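Long-range contacts in AxyAgu115A (Amphibacillus xylanus NBRC 15112, PDB 6NPS), which is a family GH115 alpha-glucuronidase, a glycoside hydrolase that probably removes glucuronic acid side groups from arabinoglucuronoxylan: residues L597-E601 with S705-E709; R676-S680 with V765-T769. The protein carries 3 engineered substitutions. All blocks are in the same frame, centred on the assembly; numbering follows the deposited sequence.

Contact 1 (L597-E601 with S705-E709)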
loop_
_atom_site.group_PDB
_atom_site.type_symbol
_atom_site.label_atom_id
_atom_site.label_comp_id
_atom_site.label_asym_id
_atom_site.label_seq_id
_atom_site.Cartn_x
_atom_site.Cartn_y
_atom_site.Cartn_z
ATOM N N LEU A 597 3.833 3.128 -11.224
ATOM C CA LEU A 597 4.843 3.064 -12.265
ATOM C C LEU A 597 5.233 4.447 -12.796
ATOM O O LEU A 597 5.990 4.524 -13.776
ATOM C CB LEU A 597 4.333 2.176 -13.431
ATOM C CG LEU A 597 3.899 0.758 -13.028
ATOM C CD1 LEU A 597 3.055 0.036 -14.107
ATOM C CD2 LEU A 597 5.134 -0.056 -12.655
ATOM N N ASN A 598 4.755 5.521 -12.162
ATOM C CA ASN A 598 5.001 6.918 -12.554
ATOM C C ASN A 598 4.510 7.170 -13.984
ATOM O O ASN A 598 5.151 7.911 -14.753
ATOM C CB ASN A 598 6.482 7.292 -12.460
ATOM C CG ASN A 598 6.744 8.787 -12.075
ATOM O OD1 ASN A 598 6.987 9.037 -10.907
ATOM N ND2 ASN A 598 6.686 9.738 -13.011
ATOM N N LEU A 599 3.444 6.497 -14.393
ATOM C CA LEU A 599 2.906 6.683 -15.747
ATOM C C LEU A 599 2.009 7.916 -15.786
ATOM O O LEU A 599 1.086 8.041 -14.983
ATOM C CB LEU A 599 2.082 5.460 -16.173
ATOM C CG LEU A 599 2.853 4.152 -16.323
ATOM C CD1 LEU A 599 1.928 3.151 -16.940
ATOM C CD2 LEU A 599 4.122 4.324 -17.167
ATOM N N ILE A 600 2.254 8.812 -16.730
ATOM C CA ILE A 600 1.473 10.050 -16.819
ATOM C C ILE A 600 -0.010 9.762 -17.005
ATOM O O ILE A 600 -0.860 10.516 -16.513
ATOM C CB ILE A 600 1.974 10.948 -17.971
ATOM C CG1 ILE A 600 3.510 11.068 -17.971
ATOM C CG2 ILE A 600 1.325 12.317 -17.913
ATOM C CD1 ILE A 600 4.040 11.810 -16.772
ATOM N N GLU A 601 -0.349 8.658 -17.664
ATOM C CA GLU A 601 -1.749 8.304 -17.899
ATOM C C GLU A 601 -2.524 8.067 -16.612
ATOM O O GLU A 601 -3.762 8.094 -16.639
ATOM C CB GLU A 601 -1.835 7.062 -18.779
ATOM C CG GLU A 601 -1.502 5.765 -18.064
ATOM C CD GLU A 601 -1.432 4.559 -19.012
ATOM O OE1 GLU A 601 -0.545 4.542 -19.907
ATOM O OE2 GLU A 601 -2.267 3.630 -18.854
ATOM N N SER A 705 4.376 3.454 -22.803
ATOM C CA SER A 705 3.788 4.513 -21.996
ATOM C C SER A 705 4.827 5.517 -21.547
ATOM O O SER A 705 5.937 5.147 -21.140
ATOM C CB SER A 705 3.112 3.969 -20.726
ATOM O OG SER A 705 2.135 3.029 -21.075
ATOM N N SER A 706 4.410 6.782 -21.535
ATOM C CA SER A 706 5.219 7.893 -21.035
ATOM C C SER A 706 5.308 7.910 -19.504
ATOM O O SER A 706 4.302 7.755 -18.799
ATOM C CB SER A 706 4.611 9.233 -21.468
ATOM O OG SER A 706 4.599 9.367 -22.873
ATOM N N VAL A 707 6.507 8.189 -19.006
ATOM C CA VAL A 707 6.713 8.534 -17.605
ATOM C C VAL A 707 7.182 9.953 -17.441
ATOM O O VAL A 707 7.250 10.430 -16.311
ATOM C CB VAL A 707 7.717 7.585 -16.918
ATOM C CG1 VAL A 707 7.190 6.165 -16.943
ATOM C CG2 VAL A 707 9.058 7.677 -17.600
ATOM N N SER A 708 7.548 10.631 -18.523
ATOM C CA SER A 708 7.986 12.021 -18.487
ATOM C C SER A 708 7.093 12.868 -19.394
ATOM O O SER A 708 6.281 12.346 -20.166
ATOM C CB SER A 708 9.436 12.138 -18.946
ATOM O OG SER A 708 9.399 12.059 -20.370
ATOM N N GLU A 709 7.278 14.185 -19.338
ATOM C CA GLU A 709 6.602 15.091 -20.254
ATOM C C GLU A 709 7.480 15.473 -21.445
ATOM O O GLU A 709 7.186 16.455 -22.130
ATOM C CB GLU A 709 6.122 16.334 -19.509
ATOM C CG GLU A 709 4.662 16.204 -19.104
ATOM C CD GLU A 709 4.210 17.247 -18.096
ATOM O OE1 GLU A 709 3.091 17.090 -17.547
ATOM O OE2 GLU A 709 4.969 18.216 -17.857
HETATM O O HOH W 1 1.624 7.309 -19.532
#

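Contact 2 (R676-S680 with V765-T769)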
loop_
_atom_site.group_PDB
_atom_site.type_symbol
_atom_site.label_atom_id
_atom_site.label_comp_id
_atom_site.label_asym_id
_atom_site.label_seq_id
_atom_site.Cartn_x
_atom_site.Cartn_y
_atom_site.Cartn_z
ATOM N N ARG A 676 6.715 -5.900 -17.246
ATOM C CA ARG A 676 6.989 -4.563 -17.758
ATOM C C ARG A 676 8.478 -4.278 -17.687
ATOM O O ARG A 676 9.224 -4.925 -16.942
ATOM C CB ARG A 676 6.185 -3.492 -16.985
ATOM C CG ARG A 676 6.662 -3.264 -15.516
ATOM C CD ARG A 676 5.468 -3.249 -14.609
ATOM N NE ARG A 676 5.902 -3.430 -13.241
ATOM C CZ ARG A 676 5.155 -3.943 -12.282
ATOM N NH1 ARG A 676 3.906 -4.311 -12.535
ATOM N NH2 ARG A 676 5.659 -4.043 -11.063
ATOM N N SER A 677 8.909 -3.285 -18.458
ATOM C CA SER A 677 10.335 -3.003 -18.414
ATOM C C SER A 677 10.594 -1.622 -19.003
ATOM O O SER A 677 9.947 -1.225 -19.971
ATOM C CB SER A 677 11.138 -4.056 -19.206
ATOM O OG SER A 677 12.509 -3.656 -19.347
ATOM N N GLU A 678 11.579 -0.917 -18.449
ATOM C CA GLU A 678 12.073 0.300 -19.088
ATOM C C GLU A 678 13.309 0.082 -19.951
ATOM O O GLU A 678 13.873 1.064 -20.454
ATOM C CB GLU A 678 12.351 1.383 -18.048
ATOM C CG GLU A 678 11.062 1.973 -17.488
ATOM C CD GLU A 678 11.217 3.321 -16.725
ATOM O OE1 GLU A 678 12.165 4.099 -16.982
ATOM O OE2 GLU A 678 10.343 3.607 -15.876
ATOM N N GLY A 679 13.744 -1.165 -20.131
ATOM C CA GLY A 679 14.856 -1.442 -21.022
ATOM C C GLY A 679 16.226 -1.260 -20.417
ATOM O O GLY A 679 17.199 -1.102 -21.156
ATOM N N SER A 680 16.346 -1.295 -19.080
ATOM C CA SER A 680 17.714 -1.122 -18.622
ATOM C C SER A 680 18.508 -2.417 -18.813
ATOM O O SER A 680 18.013 -3.495 -18.475
ATOM C CB SER A 680 17.751 -0.743 -17.118
ATOM O OG SER A 680 19.127 -0.820 -16.759
ATOM N N VAL A 765 16.316 5.419 -23.618
ATOM C CA VAL A 765 17.215 5.063 -22.531
ATOM C C VAL A 765 17.596 3.590 -22.517
ATOM O O VAL A 765 18.408 3.183 -21.677
ATOM C CB VAL A 765 16.613 5.481 -21.177
ATOM C CG1 VAL A 765 16.196 6.954 -21.244
ATOM C CG2 VAL A 765 15.415 4.608 -20.851
ATOM N N GLY A 766 17.071 2.774 -23.435
ATOM C CA GLY A 766 17.411 1.360 -23.395
ATOM C C GLY A 766 16.697 0.526 -24.439
ATOM O O GLY A 766 16.280 1.055 -25.469
ATOM N N LYS A 767 16.505 -0.757 -24.164
ATOM C CA LYS A 767 15.999 -1.689 -25.163
ATOM C C LYS A 767 15.261 -2.804 -24.445
ATOM O O LYS A 767 15.808 -3.382 -23.504
ATOM C CB LYS A 767 17.169 -2.268 -25.974
ATOM C CG LYS A 767 16.763 -3.376 -26.898
ATOM C CD LYS A 767 17.821 -3.622 -27.981
ATOM C CE LYS A 767 19.206 -3.328 -27.492
ATOM N NZ LYS A 767 20.235 -4.117 -28.225
ATOM N N VAL A 768 14.036 -3.086 -24.855
ATOM C CA VAL A 768 13.239 -4.175 -24.287
ATOM C C VAL A 768 13.102 -5.249 -25.358
ATOM O O VAL A 768 12.749 -4.946 -26.506
ATOM C CB VAL A 768 11.863 -3.685 -23.804
ATOM C CG1 VAL A 768 10.986 -4.877 -23.316
ATOM C CG2 VAL A 768 12.036 -2.654 -22.632
ATOM N N THR A 769 13.388 -6.498 -25.004
ATOM C CA THR A 769 13.136 -7.612 -25.910
ATOM C C THR A 769 11.864 -8.327 -25.470
ATOM O O THR A 769 11.683 -8.610 -24.279
ATOM C CB THR A 769 14.353 -8.525 -25.899
ATOM O OG1 THR A 769 15.480 -7.712 -26.231
ATOM C CG2 THR A 769 14.241 -9.646 -26.891
#

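Contact 1 (L597-E601 with S705-E709)
One carbonyl, S706 O, serves three partners: it accepts from I600 N at 3.1 Å in a nearly straight hydrogen bond, takes a second from water 1 at 2.8 Å, and receives a CA-H...O contact from L599 CA at 3.5 Å. The water accepts from E601 N at 3.0 Å, so the short link between helices 564-596 and 601-629 is tied to the end of strand 700-706. That link starts with a Schellman motif, in which N598, at positive phi, is the C-prime residue ending the first helix. N598 ND2 reaches V707 O only weakly, its better partner being L659 O, while N598 OD1 bonds to N652 N of the second subunit. In apolar contact, L599 CD2 lies 3.6 Å from V707 CG1, and L597 and L599 also touch L667 on strand 666-670. The turn between the helices thus rests against the end of strand 700-706. I600 points toward 705-709 and lays its side chain over the following loop, with I600 CD1 3.5 Å from V707 O.

Contact 2 (R676-S680 with V765-T769)
R676 opens the segment on the short edge strand 676-677 with its side chain directed away from 765-769. S677 turns toward the partner instead: its OG accepts from G679 N at 2.9 Å, forming an ST turn, also bonds to V684 O, and comes within 3.5 Å of V768 CG2. The CA-to-CB bond of E678 is directed away from 765-769, its carboxylate forms a salt bridge with R665, and its backbone N bonds to E649 of the second subunit. At G679 (phi 83°) the chain passes so close to 766-769 that a side chain would collide with K767 N. The tight approach lets G679 O accept from K767 N at 3.1 Å, with G766 CA 3.3 Å from the same oxygen; G766 likewise has no room for a CB. V768 CG2 lies against the ST turn, 3.4 Å from G679 N. S680 leads on toward strand 686-688, which runs parallel to 766-775. The contact bridges two sheets, with V768 touching V668 on strand 666-670 and L687 on strand 686-688.

In the fold
Contacts 1 and 2 lie in the small beta domain at the far tip of the paired helices, their centres about 14 Å apart and about 42 and 48 Å from the centre of the chain, at its periphery. Their segments alternate along the sequence, and both reach the five-stranded antiparallel sheet, through strand 700-706 in contact 1 and edge strand 676-677 in contact 2. They meet directly where L597 CD2 packs 3.5 Å from R676 NE and V707 CG1 lies 4.2 Å from E678 OE2. Both also touch the second subunit, so this tip contributes to the dimer interface. A glycerol about 3 Å from the E601 side chain probably comes from the crystallisation liquor and marks no known site.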